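Local coordinates for F-BAR domain only protein 1 (Danio rerio, PDB 5JP2) that binds Eps15 through its mu homology domain and may act in an early step of clathrin-mediated endocytosis, at residues T24-A29 with R274-K279; K42-L47 with K132-S137; S178-L183 with A244-G249. All blocks are in the same frame, centred on the assembly; numbering follows the deposited sequence.

Contact 1: T24-A29 with R274-K279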
loop_
_atom_site.group_PDB
_atom_site.type_symbol
_atom_site.label_atom_id
_atom_site.label_comp_id
_atom_site.label_asym_id
_atom_site.label_seq_id
_atom_site.Cartn_x
_atom_site.Cartn_y
_atom_site.Cartn_z
ATOM N N THR B 24 3.642 -2.618 3.400
ATOM C CA THR B 24 2.649 -1.563 3.265
ATOM C C THR B 24 3.011 -0.695 2.068
ATOM O O THR B 24 4.153 -0.262 1.945
ATOM C CB THR B 24 2.593 -0.724 4.528
ATOM O OG1 THR B 24 2.380 -1.590 5.637
ATOM C CG2 THR B 24 1.474 0.258 4.463
ATOM N N GLU B 25 2.058 -0.464 1.175
ATOM C CA GLU B 25 2.338 0.273 -0.046
ATOM C C GLU B 25 1.275 1.328 -0.306
ATOM O O GLU B 25 0.090 1.060 -0.152
ATOM C CB GLU B 25 2.452 -0.674 -1.238
ATOM C CG GLU B 25 3.724 -1.451 -1.217
ATOM C CD GLU B 25 3.942 -2.272 -2.441
ATOM O OE1 GLU B 25 3.102 -2.235 -3.338
ATOM O OE2 GLU B 25 4.954 -2.981 -2.503
ATOM N N TYR B 26 1.706 2.532 -0.660
ATOM C CA TYR B 26 0.822 3.593 -1.117
ATOM C C TYR B 26 1.065 3.886 -2.591
ATOM O O TYR B 26 2.193 3.836 -3.073
ATOM C CB TYR B 26 1.006 4.867 -0.310
ATOM C CG TYR B 26 0.548 4.726 1.099
ATOM C CD1 TYR B 26 -0.766 4.966 1.446
ATOM C CD2 TYR B 26 1.423 4.330 2.085
ATOM C CE1 TYR B 26 -1.184 4.820 2.744
ATOM C CE2 TYR B 26 1.020 4.188 3.376
ATOM C CZ TYR B 26 -0.281 4.429 3.706
ATOM O OH TYR B 26 -0.671 4.289 5.013
ATOM N N ILE B 27 -0.002 4.185 -3.318
ATOM C CA ILE B 27 0.115 4.405 -4.746
ATOM C C ILE B 27 -0.477 5.757 -5.114
ATOM O O ILE B 27 -1.609 6.081 -4.743
ATOM C CB ILE B 27 -0.522 3.261 -5.562
ATOM C CG1 ILE B 27 -0.311 3.516 -7.054
ATOM C CG2 ILE B 27 -1.979 3.053 -5.204
ATOM C CD1 ILE B 27 -0.571 2.349 -7.933
ATOM N N ASN B 28 0.310 6.548 -5.826
ATOM C CA ASN B 28 -0.131 7.794 -6.420
ATOM C C ASN B 28 -0.197 7.589 -7.923
ATOM O O ASN B 28 0.646 6.910 -8.501
ATOM C CB ASN B 28 0.819 8.938 -6.086
ATOM C CG ASN B 28 0.705 9.395 -4.658
ATOM O OD1 ASN B 28 -0.299 9.180 -4.004
ATOM N ND2 ASN B 28 1.709 10.092 -4.193
ATOM N N ALA B 29 -1.212 8.140 -8.559
ATOM C CA ALA B 29 -1.330 7.950 -9.993
ATOM C C ALA B 29 -1.999 9.168 -10.605
ATOM O O ALA B 29 -2.728 9.893 -9.932
ATOM C CB ALA B 29 -2.114 6.680 -10.331
ATOM N N ARG B 274 -0.661 -4.921 2.705
ATOM C CA ARG B 274 -1.740 -3.956 2.580
ATOM C C ARG B 274 -1.329 -2.807 1.673
ATOM O O ARG B 274 -0.160 -2.433 1.605
ATOM C CB ARG B 274 -2.169 -3.413 3.938
ATOM C CG ARG B 274 -1.073 -2.742 4.703
ATOM C CD ARG B 274 -1.556 -2.299 6.067
ATOM N NE ARG B 274 -0.584 -1.446 6.741
ATOM C CZ ARG B 274 -0.817 -0.811 7.879
ATOM N NH1 ARG B 274 -1.990 -0.933 8.471
ATOM N NH2 ARG B 274 0.122 -0.053 8.424
ATOM N N PHE B 275 -2.301 -2.257 0.957
ATOM C CA PHE B 275 -2.018 -1.101 0.138
ATOM C C PHE B 275 -3.202 -0.150 0.145
ATOM O O PHE B 275 -4.327 -0.530 0.454
ATOM C CB PHE B 275 -1.634 -1.514 -1.278
ATOM C CG PHE B 275 -2.684 -2.285 -2.006
ATOM C CD1 PHE B 275 -3.789 -1.646 -2.540
ATOM C CD2 PHE B 275 -2.543 -3.636 -2.208
ATOM C CE1 PHE B 275 -4.736 -2.344 -3.237
ATOM C CE2 PHE B 275 -3.485 -4.341 -2.906
ATOM C CZ PHE B 275 -4.582 -3.697 -3.420
ATOM N N ALA B 276 -2.923 1.101 -0.193
ATOM C CA ALA B 276 -3.946 2.129 -0.212
ATOM C C ALA B 276 -3.582 3.184 -1.246
ATOM O O ALA B 276 -2.420 3.360 -1.603
ATOM C CB ALA B 276 -4.117 2.775 1.159
ATOM N N THR B 277 -4.599 3.901 -1.704
ATOM C CA THR B 277 -4.369 5.025 -2.588
ATOM C C THR B 277 -3.833 6.206 -1.800
ATOM O O THR B 277 -4.231 6.453 -0.665
ATOM C CB THR B 277 -5.650 5.459 -3.293
ATOM O OG1 THR B 277 -6.686 5.639 -2.341
ATOM C CG2 THR B 277 -6.065 4.478 -4.297
ATOM N N GLY B 278 -2.910 6.921 -2.405
ATOM C CA GLY B 278 -2.594 8.264 -1.987
ATOM C C GLY B 278 -3.445 9.207 -2.818
ATOM O O GLY B 278 -4.675 9.160 -2.761
ATOM N N LYS B 279 -2.803 10.143 -3.494
ATOM C CA LYS B 279 -3.458 10.918 -4.537
ATOM C C LYS B 279 -3.536 10.086 -5.810
ATOM O O LYS B 279 -2.512 9.793 -6.428
ATOM C CB LYS B 279 -2.697 12.220 -4.754
ATOM C CG LYS B 279 -3.410 13.233 -5.608
ATOM C CD LYS B 279 -2.649 14.557 -5.646
ATOM C CE LYS B 279 -1.332 14.413 -6.379
ATOM N NZ LYS B 279 -0.490 15.630 -6.270
#
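Arg274 and Thr24 are joined both through their side chains and through the parallel pairing of strands 17-31 and 266-283, the one parallel pair in the mixed sheet of this mu homology domain. Arg274 NE donates to Thr24 OG1 at 3.2 Å, a nearly straight bond (165° at the hydrogen) with the hydroxyl close to the guanidinium plane. With CG set between the backbone N and the carbonyl carbon (chi1 59°) and the chain extended from there to NE, the arginine runs alongside Thr24. Arg274 NH2 is hydrogen-bonded to the backbone of the bound Eps15 peptide, and an aromatic side chain of that peptide makes a cation-pi contact with Arg274. An alanine in place of Arg274 would probably leave Thr24 OG1 without this donor and the peptide backbone and aromatic group without their cationic mate. Between the main chains, Glu25 and Ile27 each turn both N and O to the other strand; Gly278 N reaches Ile27 O at 2.8 Å. Where the chain turns its corner, Lys279 N makes a weak bond to Asn28 OD1, while Ala29 N meets Lys279 O at 3.0 Å. Packing lies outside these bonds: Glu25 CB faces Phe275 CB on the side that Ile27 and Thr277 share. On the other side, which carries Thr24 and Arg274, one flank of the Tyr26 ring packs on Ala276, Tyr26 CE1 lying 3.9 Å from Ala276 CB.

Contact 2: K42-L47 with K132-S137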
loop_
_atom_site.group_PDB
_atom_site.type_symbol
_atom_site.label_atom_id
_atom_site.label_comp_id
_atom_site.label_asym_id
_atom_site.label_seq_id
_atom_site.Cartn_x
_atom_site.Cartn_y
_atom_site.Cartn_z
ATOM N N LYS B 42 3.367 6.211 -9.121
ATOM C CA LYS B 42 4.405 6.128 -8.093
ATOM C C LYS B 42 3.924 5.303 -6.899
ATOM O O LYS B 42 2.956 5.670 -6.229
ATOM C CB LYS B 42 4.836 7.516 -7.608
ATOM C CG LYS B 42 6.052 7.449 -6.684
ATOM C CD LYS B 42 6.519 8.795 -6.179
ATOM C CE LYS B 42 5.588 9.344 -5.134
ATOM N NZ LYS B 42 6.223 10.395 -4.318
ATOM N N ILE B 43 4.622 4.216 -6.605
ATOM C CA ILE B 43 4.340 3.388 -5.440
ATOM C C ILE B 43 5.419 3.612 -4.396
ATOM O O ILE B 43 6.609 3.595 -4.710
ATOM C CB ILE B 43 4.246 1.903 -5.820
ATOM C CG1 ILE B 43 3.133 1.696 -6.839
ATOM C CG2 ILE B 43 3.993 1.076 -4.595
ATOM C CD1 ILE B 43 3.255 0.438 -7.585
ATOM N N THR B 44 5.002 3.806 -3.157
ATOM C CA THR B 44 5.904 3.960 -2.034
ATOM C C THR B 44 5.616 2.881 -1.000
ATOM O O THR B 44 4.472 2.686 -0.592
ATOM C CB THR B 44 5.744 5.332 -1.424
ATOM O OG1 THR B 44 5.984 6.303 -2.443
ATOM C CG2 THR B 44 6.756 5.513 -0.343
ATOM N N GLY B 45 6.651 2.170 -0.591
ATOM C CA GLY B 45 6.440 1.020 0.259
ATOM C C GLY B 45 7.291 1.041 1.502
ATOM O O GLY B 45 8.328 1.699 1.562
ATOM N N ASP B 46 6.853 0.251 2.478
ATOM C CA ASP B 46 7.514 0.113 3.762
ATOM C C ASP B 46 7.508 -1.350 4.186
ATOM O O ASP B 46 6.475 -2.009 4.119
ATOM C CB ASP B 46 6.825 0.961 4.817
ATOM C CG ASP B 46 7.175 0.522 6.215
ATOM O OD1 ASP B 46 6.380 -0.237 6.798
ATOM O OD2 ASP B 46 8.239 0.915 6.737
ATOM N N LEU B 47 8.649 -1.851 4.634
ATOM C CA LEU B 47 8.758 -3.189 5.205
ATOM C C LEU B 47 9.032 -3.101 6.698
ATOM O O LEU B 47 10.063 -2.576 7.112
ATOM C CB LEU B 47 9.855 -3.990 4.523
ATOM C CG LEU B 47 10.133 -5.384 5.073
ATOM C CD1 LEU B 47 8.940 -6.294 4.931
ATOM C CD2 LEU B 47 11.316 -5.977 4.359
ATOM N N LYS B 132 12.506 1.237 3.279
ATOM C CA LYS B 132 11.632 2.074 2.471
ATOM C C LYS B 132 12.002 1.865 1.011
ATOM O O LYS B 132 13.154 1.586 0.694
ATOM C CB LYS B 132 11.764 3.550 2.817
ATOM C CG LYS B 132 11.677 3.850 4.277
ATOM C CD LYS B 132 10.382 3.407 4.884
ATOM C CE LYS B 132 10.194 4.064 6.237
ATOM N NZ LYS B 132 8.964 3.602 6.921
ATOM N N TYR B 133 11.030 1.982 0.116
ATOM C CA TYR B 133 11.322 1.743 -1.287
ATOM C C TYR B 133 10.286 2.433 -2.162
ATOM O O TYR B 133 9.237 2.867 -1.695
ATOM C CB TYR B 133 11.415 0.242 -1.602
ATOM C CG TYR B 133 10.187 -0.570 -1.319
ATOM C CD1 TYR B 133 9.932 -1.054 -0.054
ATOM C CD2 TYR B 133 9.277 -0.850 -2.316
ATOM C CE1 TYR B 133 8.809 -1.796 0.211
ATOM C CE2 TYR B 133 8.149 -1.584 -2.059
ATOM C CZ TYR B 133 7.924 -2.064 -0.792
ATOM O OH TYR B 133 6.801 -2.797 -0.529
ATOM N N GLN B 134 10.613 2.538 -3.445
ATOM C CA GLN B 134 9.889 3.383 -4.381
ATOM C C GLN B 134 9.854 2.713 -5.737
ATOM O O GLN B 134 10.834 2.099 -6.148
ATOM C CB GLN B 134 10.572 4.741 -4.498
ATOM C CG GLN B 134 9.676 5.901 -4.729
ATOM C CD GLN B 134 10.443 7.192 -4.712
ATOM O OE1 GLN B 134 11.656 7.202 -4.912
ATOM N NE2 GLN B 134 9.748 8.292 -4.462
ATOM N N ALA B 135 8.725 2.824 -6.424
ATOM C CA ALA B 135 8.608 2.319 -7.785
ATOM C C ALA B 135 7.781 3.287 -8.610
ATOM O O ALA B 135 6.715 3.716 -8.169
ATOM C CB ALA B 135 7.976 0.928 -7.810
ATOM N N SER B 136 8.282 3.635 -9.791
ATOM C CA SER B 136 7.657 4.615 -10.667
ATOM C C SER B 136 7.504 4.040 -12.056
ATOM O O SER B 136 8.352 3.272 -12.510
ATOM C CB SER B 136 8.475 5.894 -10.768
ATOM O OG SER B 136 8.634 6.510 -9.511
ATOM N N SER B 137 6.428 4.418 -12.733
ATOM C CA SER B 137 6.237 3.962 -14.097
ATOM C C SER B 137 5.357 4.946 -14.850
ATOM O O SER B 137 4.572 5.680 -14.252
ATOM C CB SER B 137 5.631 2.564 -14.143
ATOM O OG SER B 137 6.070 1.881 -15.298
#
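Tyr133 lays its ring over Gly45, and the two residues belong to the antiparallel pairing between strands 39-52 and 125-137 of the mixed sheet of the mu homology domain. Gly45 CA stands 3.7 Å from the ring centroid of Tyr133, 18° off the ring normal, a CH-pi contact shifted toward the rim. Tyr133 CG sits between the backbone N and the carbonyl carbon (chi1 60°), and from it the ring reaches across to the neighbouring strand; the ring fits because Gly45 has no CB, and one there would collide with Tyr133 CZ. The same two residues form a hydrogen-bonded pair, Gly45 N to Tyr133 O at 2.9 Å and Tyr133 N to Gly45 O at 3.1 Å. Lys42, on the opposite face of the sheet, crosses Gln134 obliquely, its CD 3.7 Å from Gln134 NE2, and its CG passes near Ser136 OG. On that face too, Lys132 runs beside Asp46 and brings NZ to 2.8 Å from OD2, meeting the oxygen from above the carboxylate plane. The chemistry is therefore divided by face: polar and charged groups gather on that side, with one salt bridge between Lys132 and Asp46, while the ring of Tyr133, with Ile43 and Ala135, belongs to a buried side, where the Tyr133 hydroxyl is hydrogen-bonded to Glu25.

Contact 3: S178-L183 with A244-G249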
loop_
_atom_site.group_PDB
_atom_site.type_symbol
_atom_site.label_atom_id
_atom_site.label_comp_id
_atom_site.label_asym_id
_atom_site.label_seq_id
_atom_site.Cartn_x
_atom_site.Cartn_y
_atom_site.Cartn_z
ATOM N N SER B 178 -13.384 -0.349 -0.003
ATOM C CA SER B 178 -13.573 1.049 0.391
ATOM C C SER B 178 -13.407 2.000 -0.799
ATOM O O SER B 178 -12.787 3.055 -0.702
ATOM C CB SER B 178 -12.621 1.421 1.525
ATOM O OG SER B 178 -12.997 0.784 2.727
ATOM N N VAL B 179 -13.994 1.628 -1.926
ATOM C CA VAL B 179 -13.819 2.362 -3.168
ATOM C C VAL B 179 -14.721 3.589 -3.175
ATOM O O VAL B 179 -15.932 3.483 -2.992
ATOM C CB VAL B 179 -14.100 1.468 -4.381
ATOM C CG1 VAL B 179 -13.795 2.227 -5.662
ATOM C CG2 VAL B 179 -13.273 0.208 -4.303
ATOM N N GLN B 180 -14.119 4.752 -3.388
ATOM C CA GLN B 180 -14.813 6.024 -3.470
ATOM C C GLN B 180 -14.308 6.813 -4.669
ATOM O O GLN B 180 -13.141 6.733 -5.033
ATOM C CB GLN B 180 -14.590 6.864 -2.219
ATOM C CG GLN B 180 -15.229 6.358 -0.970
ATOM C CD GLN B 180 -15.048 7.324 0.172
ATOM O OE1 GLN B 180 -14.357 8.324 0.036
ATOM N NE2 GLN B 180 -15.673 7.040 1.300
ATOM N N VAL B 181 -15.180 7.622 -5.244
ATOM C CA VAL B 181 -14.813 8.519 -6.326
ATOM C C VAL B 181 -15.258 9.908 -5.928
ATOM O O VAL B 181 -16.419 10.112 -5.572
ATOM C CB VAL B 181 -15.441 8.115 -7.669
ATOM C CG1 VAL B 181 -15.046 9.117 -8.770
ATOM C CG2 VAL B 181 -15.006 6.735 -8.034
ATOM N N LEU B 182 -14.337 10.857 -6.000
ATOM C CA LEU B 182 -14.548 12.211 -5.516
ATOM C C LEU B 182 -14.375 13.189 -6.663
ATOM O O LEU B 182 -13.334 13.198 -7.326
ATOM C CB LEU B 182 -13.573 12.535 -4.392
ATOM C CG LEU B 182 -13.614 11.552 -3.225
ATOM C CD1 LEU B 182 -12.356 11.622 -2.413
ATOM C CD2 LEU B 182 -14.790 11.876 -2.373
ATOM N N LEU B 183 -15.397 13.987 -6.907
ATOM C CA LEU B 183 -15.340 15.077 -7.875
ATOM C C LEU B 183 -15.594 16.380 -7.131
ATOM O O LEU B 183 -16.715 16.597 -6.643
ATOM C CB LEU B 183 -16.365 14.873 -8.985
ATOM C CG LEU B 183 -16.574 16.014 -9.969
ATOM C CD1 LEU B 183 -15.313 16.312 -10.754
ATOM C CD2 LEU B 183 -17.687 15.652 -10.890
ATOM N N ALA B 244 -10.811 12.239 -8.053
ATOM C CA ALA B 244 -9.967 11.454 -7.170
ATOM C C ALA B 244 -10.662 10.147 -6.822
ATOM O O ALA B 244 -11.872 10.124 -6.580
ATOM C CB ALA B 244 -9.633 12.226 -5.899
ATOM N N VAL B 245 -9.888 9.062 -6.827
ATOM C CA VAL B 245 -10.353 7.734 -6.455
ATOM C C VAL B 245 -9.589 7.249 -5.233
ATOM O O VAL B 245 -8.370 7.411 -5.136
ATOM C CB VAL B 245 -10.200 6.735 -7.612
ATOM C CG1 VAL B 245 -10.806 5.404 -7.238
ATOM C CG2 VAL B 245 -10.867 7.277 -8.844
ATOM N N GLN B 246 -10.311 6.611 -4.324
ATOM C CA GLN B 246 -9.755 6.050 -3.110
ATOM C C GLN B 246 -10.109 4.580 -3.035
ATOM O O GLN B 246 -11.228 4.191 -3.356
ATOM C CB GLN B 246 -10.279 6.791 -1.890
ATOM C CG GLN B 246 -9.976 8.268 -1.970
ATOM C CD GLN B 246 -10.455 9.014 -0.772
ATOM O OE1 GLN B 246 -11.542 8.766 -0.273
ATOM N NE2 GLN B 246 -9.671 9.975 -0.330
ATOM N N PHE B 247 -9.153 3.765 -2.618
ATOM C CA PHE B 247 -9.428 2.360 -2.379
ATOM C C PHE B 247 -8.325 1.780 -1.515
ATOM O O PHE B 247 -7.308 2.421 -1.250
ATOM C CB PHE B 247 -9.589 1.584 -3.694
ATOM C CG PHE B 247 -8.396 1.642 -4.611
ATOM C CD1 PHE B 247 -7.239 0.912 -4.341
ATOM C CD2 PHE B 247 -8.457 2.383 -5.783
ATOM C CE1 PHE B 247 -6.155 0.962 -5.192
ATOM C CE2 PHE B 247 -7.383 2.431 -6.648
ATOM C CZ PHE B 247 -6.227 1.704 -6.349
ATOM N N VAL B 248 -8.519 0.518 -1.131
ATOM C CA VAL B 248 -7.701 -0.186 -0.162
ATOM C C VAL B 248 -7.649 -1.626 -0.640
ATOM O O VAL B 248 -8.511 -2.080 -1.386
ATOM C CB VAL B 248 -8.293 -0.079 1.271
ATOM C CG1 VAL B 248 -7.672 -1.059 2.226
ATOM C CG2 VAL B 248 -8.129 1.309 1.810
ATOM N N GLY B 249 -6.625 -2.346 -0.214
ATOM C CA GLY B 249 -6.491 -3.745 -0.550
ATOM C C GLY B 249 -5.679 -4.446 0.514
ATOM O O GLY B 249 -5.056 -3.817 1.365
#
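Leu182 and Gln246 cross at a slant on one face of the sheet, the leucine methyl CD1 lying 3.6 Å from Gln246 CD, against the amide group. They belong to strands 179-184 and 242-250, an antiparallel pair in the mixed sheet of the mu homology domain. Leu182 CG stands anti to the carbonyl carbon (chi1 -55°), and from it CD1 reaches the glutamine; Leu182 CB lies 4.2 Å from Ala244 CB. Gln180 slants across Gln246 in the same way, their amide planes 28° apart; the ends of the two amides come close, but which end carries the nitrogen is uncertain, and the pair may be hydrogen-bonded. On the other face Val181 and Val245 meet by their CG2 methyls at 4.3 Å, and Val245 CG1 comes 3.5 Å from Gln180 O. Further along, Val179 CG2 touches Phe247 CB at 4.0 Å, while the phenylalanine ring leads off to a T-shaped stack with Tyr280. Leu145 and Leu147 of strand 145-154, in a second sheet, pack on this side at Val245. The backbone closes two hydrogen-bonded pairs, Gln180 with Gln246 and Leu182 with Ala244; Leu182 N to Ala244 O, at 2.6 Å, is the shortest of the four bonds between the two segments. The result is a strand pair of two characters: a buried apolar side of valines and Phe247, where valine methyls meet across the strands, and a partly exposed side where the aliphatic Leu182 lies among glutamine amides.

How the contacts relate
All three contacts lie in one mixed sheet, with contact 1 in the middle. Strand 39-52 of contact 2 adjoins strand 17-31, and strand 242-250 of contact 3 adjoins strand 266-283. Contact centres are about 9 Å apart for contacts 1 and 2 and about 11 Å for contacts 1 and 3; contacts 2 and 3 do not touch, their nearest atoms being about 9 Å apart. Side chains tie neighbours together: Glu25 OE2 lies 2.7 Å from Tyr133 OH, and Thr277 OG1 3.1 Å from Phe247 N. The Eps15 peptide lies chiefly on contact 1, touching Thr24, Arg274 and Ala276, and extends to Val248 in contact 3.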